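Local coordinates for NOL1/NOP2/sun family protein (Enterococcus faecium, PDB 3M4X), which probably methylates a cytosine of ribosomal RNA, as its RsmF relatives do, and pairs its methyltransferase domain with a C-terminal PUA domain, at residues D350-V355 against L372-F377; V320-E325 against G343-F348; S186-F191 against E204-C209. All coordinates share one frame; numbering follows the deposited sequence.

Contact 1: D350-V355 against L372-F377; sequences DHLWEV and LHLGDF
H351-V355 and L372-F377 are the two central strands of a four-stranded antiparallel sheet in the region matching the first C-terminal domain of RsmF, and a beta bulge interrupts their pairing. H351 faces D376 and W353 faces H373 as non-hydrogen-bonded pairs, while L352-G375 and E354-L372 are hydrogen-bonded pairs. The extra residue at the bulge is L374, whose N donates to L352 O over 2.9 Å. H373 ND1 adds a weak bond of 3.4 Å to L352 O, which lies near the plane of the imidazole at its edge, and one carbonyl thus receives two donors across the bulge. H373 CB lies over one face of W353, 3.8 Å from the centroid of the six-membered ring; CG, anti to the backbone N (chi1 178°), carries an imidazole that lies obliquely to the indole, planes 33° apart. H351 and D376 run side by side on this same face. ND1 of H351 donates almost straight to D376 OD1, although the 2.5 Å separation is very short and its exact value doubtful.

The other face is mostly apolar. L352 CD2 approaches L374 CD1 at 4.0 Å, and F377 brings ring atom CE1 to 4.1 Å from L352 CB. The extended E354 side chain passes L374, OE1 lying 3.8 Å from CD2; its carboxylate is secured outside the pair by Y339 OH and by the backbone N of T342 and G343.

W330 of helix 324-336 covers L352 and L374, and Q326 of that helix meets F377. Strand 344-348 flanks H351-V355 with backbone bonds such as L346 to W353, while strand 381-384 borders L372-F377 and supplies F382, edge-to-face with F377.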
loop_
_atom_site.group_PDB
_atom_site.type_symbol
_atom_site.label_atom_id
_atom_site.label_comp_id
_atom_site.label_asym_id
_atom_site.label_seq_id
_atom_site.Cartn_x
_atom_site.Cartn_y
_atom_site.Cartn_z
ATOM N N ASP A 350 -13.127 10.689 -20.700
ATOM C CA ASP A 350 -12.178 11.752 -21.031
ATOM C C ASP A 350 -10.939 11.736 -20.133
ATOM O O ASP A 350 -10.075 12.612 -20.227
ATOM C CB ASP A 350 -12.849 13.127 -20.978
ATOM C CG ASP A 350 -14.102 13.190 -21.814
ATOM O OD1 ASP A 350 -15.192 13.314 -21.213
ATOM O OD2 ASP A 350 -13.996 13.107 -23.061
ATOM N N HIS A 351 -10.872 10.741 -19.259
ATOM C CA HIS A 351 -9.687 10.500 -18.461
ATOM C C HIS A 351 -8.698 9.680 -19.287
ATOM O O HIS A 351 -9.025 8.582 -19.745
ATOM C CB HIS A 351 -10.042 9.730 -17.183
ATOM C CG HIS A 351 -11.036 10.423 -16.300
ATOM N ND1 HIS A 351 -10.945 11.757 -15.971
ATOM C CD2 HIS A 351 -12.132 9.953 -15.652
ATOM C CE1 HIS A 351 -11.943 12.084 -15.169
ATOM N NE2 HIS A 351 -12.678 11.004 -14.960
ATOM N N LEU A 352 -7.491 10.212 -19.472
ATOM C CA LEU A 352 -6.424 9.479 -20.146
ATOM C C LEU A 352 -5.627 8.648 -19.134
ATOM O O LEU A 352 -5.161 9.167 -18.122
ATOM C CB LEU A 352 -5.503 10.451 -20.881
ATOM C CG LEU A 352 -4.394 9.869 -21.751
ATOM C CD1 LEU A 352 -4.989 8.994 -22.849
ATOM C CD2 LEU A 352 -3.567 10.997 -22.358
ATOM N N TRP A 353 -5.475 7.359 -19.411
ATOM C CA TRP A 353 -4.788 6.459 -18.502
ATOM C C TRP A 353 -3.662 5.777 -19.223
ATOM O O TRP A 353 -3.757 5.479 -20.410
ATOM C CB TRP A 353 -5.739 5.371 -17.992
ATOM C CG TRP A 353 -6.763 5.859 -17.048
ATOM C CD1 TRP A 353 -8.016 6.305 -17.353
ATOM C CD2 TRP A 353 -6.639 5.938 -15.629
ATOM N NE1 TRP A 353 -8.678 6.667 -16.204
ATOM C CE2 TRP A 353 -7.847 6.458 -15.131
ATOM C CE3 TRP A 353 -5.619 5.634 -14.724
ATOM C CZ2 TRP A 353 -8.064 6.672 -13.778
ATOM C CZ3 TRP A 353 -5.837 5.848 -13.383
ATOM C CH2 TRP A 353 -7.044 6.363 -12.922
ATOM N N GLU A 354 -2.595 5.495 -18.495
ATOM C CA GLU A 354 -1.520 4.701 -19.051
ATOM C C GLU A 354 -1.510 3.427 -18.246
ATOM O O GLU A 354 -1.258 3.457 -17.040
ATOM C CB GLU A 354 -0.183 5.430 -18.931
ATOM C CG GLU A 354 1.013 4.608 -19.384
ATOM C CD GLU A 354 2.309 5.368 -19.253
ATOM O OE1 GLU A 354 2.261 6.613 -19.181
ATOM O OE2 GLU A 354 3.375 4.724 -19.214
ATOM N N VAL A 355 -1.798 2.316 -18.916
ATOM C CA VAL A 355 -2.016 1.038 -18.257
ATOM C C VAL A 355 -0.860 0.094 -18.548
ATOM O O VAL A 355 -0.413 -0.006 -19.684
ATOM C CB VAL A 355 -3.319 0.383 -18.753
ATOM C CG1 VAL A 355 -3.665 -0.817 -17.891
ATOM C CG2 VAL A 355 -4.449 1.390 -18.728
ATOM N N LEU A 372 -1.581 4.705 -14.543
ATOM C CA LEU A 372 -1.261 6.099 -14.287
ATOM C C LEU A 372 -2.259 7.008 -14.977
ATOM O O LEU A 372 -2.405 6.982 -16.203
ATOM C CB LEU A 372 0.170 6.440 -14.724
ATOM C CG LEU A 372 0.610 7.895 -14.459
ATOM C CD1 LEU A 372 0.663 8.201 -12.952
ATOM C CD2 LEU A 372 1.953 8.226 -15.139
ATOM N N HIS A 373 -2.950 7.806 -14.175
ATOM C CA HIS A 373 -3.845 8.830 -14.686
ATOM C C HIS A 373 -3.021 10.009 -15.221
ATOM O O HIS A 373 -2.394 10.736 -14.450
ATOM C CB HIS A 373 -4.769 9.293 -13.558
ATOM C CG HIS A 373 -5.709 10.380 -13.955
ATOM N ND1 HIS A 373 -6.217 10.496 -15.232
ATOM C CD2 HIS A 373 -6.244 11.402 -13.246
ATOM C CE1 HIS A 373 -7.018 11.542 -15.293
ATOM N NE2 HIS A 373 -7.051 12.109 -14.098
ATOM N N LEU A 374 -3.021 10.197 -16.539
ATOM C CA LEU A 374 -2.165 11.203 -17.169
ATOM C C LEU A 374 -2.797 12.596 -17.181
ATOM O O LEU A 374 -2.099 13.604 -17.037
ATOM C CB LEU A 374 -1.801 10.784 -18.595
ATOM C CG LEU A 374 -0.914 9.540 -18.721
ATOM C CD1 LEU A 374 -0.785 9.110 -20.164
ATOM C CD2 LEU A 374 0.460 9.770 -18.115
ATOM N N GLY A 375 -4.114 12.644 -17.364
ATOM C CA GLY A 375 -4.842 13.898 -17.372
ATOM C C GLY A 375 -6.236 13.758 -17.966
ATOM O O GLY A 375 -6.684 12.647 -18.267
ATOM N N ASP A 376 -6.917 14.892 -18.128
ATOM C CA ASP A 376 -8.284 14.915 -18.633
ATOM C C ASP A 376 -8.410 15.796 -19.860
ATOM O O ASP A 376 -7.845 16.891 -19.924
ATOM C CB ASP A 376 -9.257 15.427 -17.571
ATOM C CG ASP A 376 -9.344 14.510 -16.378
ATOM O OD1 ASP A 376 -9.086 13.306 -16.559
ATOM O OD2 ASP A 376 -9.664 14.985 -15.268
ATOM N N PHE A 377 -9.167 15.313 -20.832
ATOM C CA PHE A 377 -9.516 16.118 -21.982
ATOM C C PHE A 377 -10.724 16.964 -21.628
ATOM O O PHE A 377 -11.624 16.512 -20.920
ATOM C CB PHE A 377 -9.847 15.225 -23.166
ATOM C CG PHE A 377 -8.691 14.389 -23.641
ATOM C CD1 PHE A 377 -8.665 13.020 -23.397
ATOM C CD2 PHE A 377 -7.645 14.967 -24.352
ATOM C CE1 PHE A 377 -7.623 12.245 -23.845
ATOM C CE2 PHE A 377 -6.596 14.199 -24.807
ATOM C CZ PHE A 377 -6.582 12.837 -24.549
#

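Contact 2: V320-E325 against G343-F348; sequences VQMTKE and GRLLVF
V320 O accepts a 2.9 Å hydrogen bond from V347 N, which approaches in the carbonyl plane with an N-H...O angle of 152°, docking the chain just ahead of helix 324-336 against an outermost strand of the four-stranded sheet. The neighbouring L346 CA also comes to 3.5 Å from V320 O as a CA-H...O contact.

The side chains of the incoming segment divide between the two faces of the strand. V320 meets L346 and F348: CG2 lies at the edge of the F348 ring, near its plane and 3.6 Å from CE2, the two side chains pointing the same way. CG1 turns to L346, where the modelled approach to CD2 is tighter than ordinary van der Waals contact and its detail is doubtful. Selenomethionine M322 takes the other face, with L345 and V347. Its CG, anti to the carbonyl carbon (chi1 -44°), reaches 4.1 Å from V347 CG2, and the side chains cross at about a right angle. Farther out, SE sits 4.3 Å from L345 CD1. W330 of helix 324-336 touches both M322 and L345, so this face continues into the packing of helix on sheet.

One conventional hydrogen bond, with a CA-H...O contact beside it, ties the backbones together, while dispersion between aliphatic groups, one aromatic edge and a selenium supplies the rest; no charged group takes part across this surface contact.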
loop_
_atom_site.group_PDB
_atom_site.type_symbol
_atom_site.label_atom_id
_atom_site.label_comp_id
_atom_site.label_asym_id
_atom_site.label_seq_id
_atom_site.Cartn_x
_atom_site.Cartn_y
_atom_site.Cartn_z
ATOM N N VAL A 320 -12.023 3.082 -26.622
ATOM C CA VAL A 320 -10.960 3.153 -25.632
ATOM C C VAL A 320 -9.754 3.889 -26.199
ATOM O O VAL A 320 -9.057 4.607 -25.482
ATOM C CB VAL A 320 -10.558 1.744 -25.160
ATOM C CG1 VAL A 320 -9.091 1.698 -24.807
ATOM C CG2 VAL A 320 -11.421 1.312 -23.984
ATOM N N GLN A 321 -9.526 3.712 -27.497
ATOM C CA GLN A 321 -8.474 4.435 -28.194
ATOM C C GLN A 321 -8.766 5.932 -28.171
ATOM O O GLN A 321 -9.925 6.354 -28.151
ATOM C CB GLN A 321 -8.361 3.958 -29.641
ATOM C CG GLN A 321 -6.938 3.676 -30.095
ATOM C CD GLN A 321 -6.518 2.249 -29.812
ATOM O OE1 GLN A 321 -7.135 1.304 -30.305
ATOM N NE2 GLN A 321 -5.464 2.082 -29.018
HETATM N N MSE A 322 -7.709 6.736 -28.175
HETATM C CA MSE A 322 -7.874 8.181 -28.234
HETATM C C MSE A 322 -8.519 8.632 -29.540
HETATM O O MSE A 322 -8.237 8.097 -30.607
HETATM C CB MSE A 322 -6.529 8.884 -28.069
HETATM C CG MSE A 322 -5.670 8.305 -26.982
HETATM SE SE MSE A 322 -4.037 9.335 -26.748
HETATM C CE MSE A 322 -4.839 11.012 -26.248
ATOM N N THR A 323 -9.401 9.613 -29.425
ATOM C CA THR A 323 -9.907 10.375 -30.553
ATOM C C THR A 323 -8.728 10.900 -31.381
ATOM O O THR A 323 -7.615 11.025 -30.862
ATOM C CB THR A 323 -10.749 11.554 -30.015
ATOM O OG1 THR A 323 -12.143 11.246 -30.130
ATOM C CG2 THR A 323 -10.450 12.839 -30.739
ATOM N N LYS A 324 -8.963 11.186 -32.661
ATOM C CA LYS A 324 -7.939 11.784 -33.527
ATOM C C LYS A 324 -7.409 13.073 -32.916
ATOM O O LYS A 324 -6.205 13.341 -32.920
ATOM C CB LYS A 324 -8.518 12.124 -34.910
ATOM C CG LYS A 324 -9.102 10.960 -35.698
ATOM C CD LYS A 324 -9.730 11.464 -37.002
ATOM C CE LYS A 324 -10.415 10.340 -37.764
ATOM N NZ LYS A 324 -11.249 10.844 -38.887
ATOM N N GLU A 325 -8.335 13.887 -32.425
ATOM C CA GLU A 325 -8.009 15.164 -31.820
ATOM C C GLU A 325 -7.346 14.959 -30.459
ATOM O O GLU A 325 -6.463 15.726 -30.062
ATOM C CB GLU A 325 -9.284 15.989 -31.673
ATOM C CG GLU A 325 -9.173 17.154 -30.714
ATOM C CD GLU A 325 -10.382 18.062 -30.780
ATOM O OE1 GLU A 325 -10.895 18.287 -31.902
ATOM O OE2 GLU A 325 -10.818 18.554 -29.714
ATOM N N GLY A 343 3.174 2.324 -21.022
ATOM C CA GLY A 343 2.078 1.380 -21.154
ATOM C C GLY A 343 1.099 1.798 -22.234
ATOM O O GLY A 343 1.389 2.702 -23.015
ATOM N N ARG A 344 -0.063 1.153 -22.278
ATOM C CA ARG A 344 -1.070 1.462 -23.292
ATOM C C ARG A 344 -1.900 2.674 -22.893
ATOM O O ARG A 344 -2.230 2.841 -21.727
ATOM C CB ARG A 344 -2.001 0.266 -23.506
ATOM C CG ARG A 344 -1.321 -1.079 -23.373
ATOM C CD ARG A 344 -2.014 -2.128 -24.227
ATOM N NE ARG A 344 -3.412 -2.335 -23.853
ATOM C CZ ARG A 344 -4.362 -2.703 -24.710
ATOM N NH1 ARG A 344 -4.067 -2.894 -25.991
ATOM N NH2 ARG A 344 -5.610 -2.872 -24.289
ATOM N N LEU A 345 -2.263 3.507 -23.861
ATOM C CA LEU A 345 -3.053 4.692 -23.549
ATOM C C LEU A 345 -4.537 4.464 -23.822
ATOM O O LEU A 345 -4.939 4.225 -24.957
ATOM C CB LEU A 345 -2.540 5.913 -24.321
ATOM C CG LEU A 345 -1.072 6.274 -24.095
ATOM C CD1 LEU A 345 -0.598 7.264 -25.138
ATOM C CD2 LEU A 345 -0.860 6.818 -22.695
ATOM N N LEU A 346 -5.345 4.537 -22.769
ATOM C CA LEU A 346 -6.783 4.351 -22.896
ATOM C C LEU A 346 -7.527 5.554 -22.338
ATOM O O LEU A 346 -7.023 6.254 -21.458
ATOM C CB LEU A 346 -7.228 3.089 -22.161
ATOM C CG LEU A 346 -6.365 1.832 -22.284
ATOM C CD1 LEU A 346 -7.050 0.669 -21.588
ATOM C CD2 LEU A 346 -6.067 1.471 -23.728
ATOM N N VAL A 347 -8.729 5.790 -22.849
ATOM C CA VAL A 347 -9.569 6.864 -22.344
ATOM C C VAL A 347 -10.911 6.321 -21.838
ATOM O O VAL A 347 -11.550 5.507 -22.505
ATOM C CB VAL A 347 -9.818 7.940 -23.424
ATOM C CG1 VAL A 347 -10.546 9.137 -22.828
ATOM C CG2 VAL A 347 -8.499 8.382 -24.061
ATOM N N PHE A 348 -11.310 6.746 -20.643
ATOM C CA PHE A 348 -12.651 6.490 -20.128
ATOM C C PHE A 348 -13.138 7.797 -19.519
ATOM O O PHE A 348 -12.449 8.371 -18.678
ATOM C CB PHE A 348 -12.644 5.410 -19.036
ATOM C CG PHE A 348 -11.687 4.276 -19.289
ATOM C CD1 PHE A 348 -10.619 4.053 -18.433
ATOM C CD2 PHE A 348 -11.863 3.422 -20.365
ATOM C CE1 PHE A 348 -9.733 3.003 -18.650
ATOM C CE2 PHE A 348 -10.981 2.371 -20.592
ATOM C CZ PHE A 348 -9.914 2.163 -19.734
#

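Contact 3: S186-F191 against E204-C209; sequences SGEGMF and ESPLYC
E188 turns the end of its carboxylate to the P206 ring, OE2 lying 4.2 Å from CG with the two side chains at about a right angle; E188 CA sits 3.7 Å above one face of the F191 ring, offset toward the rim, and F12 and W201 meet F191 edge-to-face. This loop follows strand 176-182 of the Rossmann-like methyltransferase domain, and its sequence is consistent with the stretch after the Pro-Cys motif of RNA cytosine methyltransferases. It packs here on the N-terminal part of helix 205-222.

The carboxylate is held by bonds from W201 NE1 to OE2 and from F237 N to OE1, which set its orientation beside the proline. S186 touches the helix through CB, 3.9 Å from S205 CB. Its OG stands between the backbone N and the carbonyl carbon (chi1 48°) and hydrogen-bonds to E241 OE1 and T236 OG1, whereas S205 OG bonds to T202 N. No hydrogen bond passes directly between S186-F191 and E204-C209; they meet by van der Waals contact, and E241 also touches P206 and C209. One turn along the helix from S205, C209 points its sulfur at the S186 backbone, with SG 3.5 Å from N and 3.9 Å from CA.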
loop_
_atom_site.group_PDB
_atom_site.type_symbol
_atom_site.label_atom_id
_atom_site.label_comp_id
_atom_site.label_asym_id
_atom_site.label_seq_id
_atom_site.Cartn_x
_atom_site.Cartn_y
_atom_site.Cartn_z
ATOM N N SER A 186 -9.309 -11.331 14.303
ATOM C CA SER A 186 -9.974 -10.943 15.558
ATOM C C SER A 186 -9.477 -9.625 16.159
ATOM O O SER A 186 -10.170 -9.008 16.974
ATOM C CB SER A 186 -9.956 -12.079 16.597
ATOM O OG SER A 186 -8.671 -12.661 16.740
ATOM N N GLY A 187 -8.286 -9.194 15.757
ATOM C CA GLY A 187 -7.806 -7.865 16.106
ATOM C C GLY A 187 -7.324 -7.688 17.536
ATOM O O GLY A 187 -7.512 -6.632 18.140
ATOM N N GLU A 188 -6.692 -8.719 18.082
ATOM C CA GLU A 188 -6.171 -8.642 19.434
ATOM C C GLU A 188 -4.890 -7.829 19.461
ATOM O O GLU A 188 -4.441 -7.396 20.521
ATOM C CB GLU A 188 -5.950 -10.040 20.002
ATOM C CG GLU A 188 -7.169 -10.922 19.879
ATOM C CD GLU A 188 -6.842 -12.384 20.098
ATOM O OE1 GLU A 188 -5.641 -12.708 20.217
ATOM O OE2 GLU A 188 -7.781 -13.207 20.159
ATOM N N GLY A 189 -4.319 -7.613 18.281
ATOM C CA GLY A 189 -3.148 -6.767 18.129
ATOM C C GLY A 189 -3.549 -5.316 18.015
ATOM O O GLY A 189 -2.693 -4.428 17.973
HETATM N N MSE A 190 -4.857 -5.068 17.974
HETATM C CA MSE A 190 -5.379 -3.705 17.887
HETATM C C MSE A 190 -5.960 -3.217 19.225
HETATM O O MSE A 190 -6.493 -2.106 19.307
HETATM C CB MSE A 190 -6.448 -3.599 16.791
HETATM C CG MSE A 190 -5.944 -3.825 15.361
HETATM SE SE MSE A 190 -4.560 -2.539 14.793
HETATM C CE MSE A 190 -2.987 -3.698 14.953
ATOM N N PHE A 191 -5.852 -4.039 20.266
ATOM C CA PHE A 191 -6.385 -3.681 21.589
ATOM C C PHE A 191 -5.860 -2.341 22.153
ATOM O O PHE A 191 -6.648 -1.502 22.605
ATOM C CB PHE A 191 -6.133 -4.805 22.596
ATOM C CG PHE A 191 -7.092 -5.953 22.486
ATOM C CD1 PHE A 191 -8.041 -5.994 21.476
ATOM C CD2 PHE A 191 -7.037 -7.001 23.389
ATOM C CE1 PHE A 191 -8.927 -7.061 21.369
ATOM C CE2 PHE A 191 -7.918 -8.066 23.289
ATOM C CZ PHE A 191 -8.863 -8.094 22.276
ATOM N N GLU A 204 -15.694 -16.218 20.623
ATOM C CA GLU A 204 -15.931 -16.964 19.392
ATOM C C GLU A 204 -15.274 -16.320 18.177
ATOM O O GLU A 204 -15.320 -16.868 17.082
ATOM C CB GLU A 204 -17.433 -17.112 19.136
ATOM C CG GLU A 204 -18.131 -18.098 20.059
ATOM C CD GLU A 204 -19.619 -18.189 19.784
ATOM O OE1 GLU A 204 -20.202 -17.186 19.314
ATOM O OE2 GLU A 204 -20.202 -19.261 20.037
ATOM N N SER A 205 -14.673 -15.152 18.373
ATOM C CA SER A 205 -14.083 -14.407 17.265
ATOM C C SER A 205 -12.970 -15.166 16.551
ATOM O O SER A 205 -12.923 -15.182 15.329
ATOM C CB SER A 205 -13.571 -13.044 17.732
ATOM O OG SER A 205 -14.637 -12.211 18.155
ATOM N N PRO A 206 -12.061 -15.790 17.310
ATOM C CA PRO A 206 -10.958 -16.445 16.605
ATOM C C PRO A 206 -11.423 -17.482 15.589
ATOM O O PRO A 206 -10.938 -17.471 14.453
ATOM C CB PRO A 206 -10.164 -17.094 17.738
ATOM C CG PRO A 206 -10.414 -16.181 18.910
ATOM C CD PRO A 206 -11.849 -15.770 18.768
ATOM N N LEU A 207 -12.347 -18.354 15.984
ATOM C CA LEU A 207 -12.815 -19.423 15.101
ATOM C C LEU A 207 -13.686 -18.882 13.969
ATOM O O LEU A 207 -13.616 -19.363 12.845
ATOM C CB LEU A 207 -13.564 -20.504 15.883
ATOM C CG LEU A 207 -12.755 -21.518 16.705
ATOM C CD1 LEU A 207 -11.766 -22.272 15.819
ATOM C CD2 LEU A 207 -12.039 -20.847 17.876
ATOM N N TYR A 208 -14.510 -17.886 14.268
ATOM C CA TYR A 208 -15.288 -17.216 13.237
ATOM C C TYR A 208 -14.356 -16.624 12.173
ATOM O O TYR A 208 -14.615 -16.718 10.965
ATOM C CB TYR A 208 -16.149 -16.117 13.861
ATOM C CG TYR A 208 -16.898 -15.267 12.861
ATOM C CD1 TYR A 208 -18.224 -15.532 12.546
ATOM C CD2 TYR A 208 -16.275 -14.188 12.232
ATOM C CE1 TYR A 208 -18.912 -14.751 11.628
ATOM C CE2 TYR A 208 -16.955 -13.402 11.311
ATOM C CZ TYR A 208 -18.274 -13.687 11.011
ATOM O OH TYR A 208 -18.954 -12.908 10.098
ATOM N N CYS A 209 -13.267 -16.018 12.631
ATOM C CA CYS A 209 -12.308 -15.396 11.732
ATOM C C CYS A 209 -11.510 -16.450 10.987
ATOM O O CYS A 209 -11.197 -16.277 9.813
ATOM C CB CYS A 209 -11.375 -14.460 12.500
ATOM S SG CYS A 209 -12.150 -12.904 12.983
#

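Overall arrangement
Along the chain contact 3 comes first, then contact 2, then contact 1, each closing before the next opens. Contacts 1 and 2 form one unit: their centres are 8 Å apart, strands 344-348 and 351-355 are neighbours in the same antiparallel sheet, and helix 324-336 packs on one face of it. Contact 3 belongs to the methyltransferase domain, on the opposite side of the chain's centre, about 41 Å from contact 1 and 47 Å from contact 2 between centres; the nearest atoms are still about 29 Å and 34 Å away. The protein thus has two well-separated modules here: a Rossmann-like domain probably responsible for methyl transfer, and the four-stranded sheet of the region matching the first C-terminal domain of RsmF.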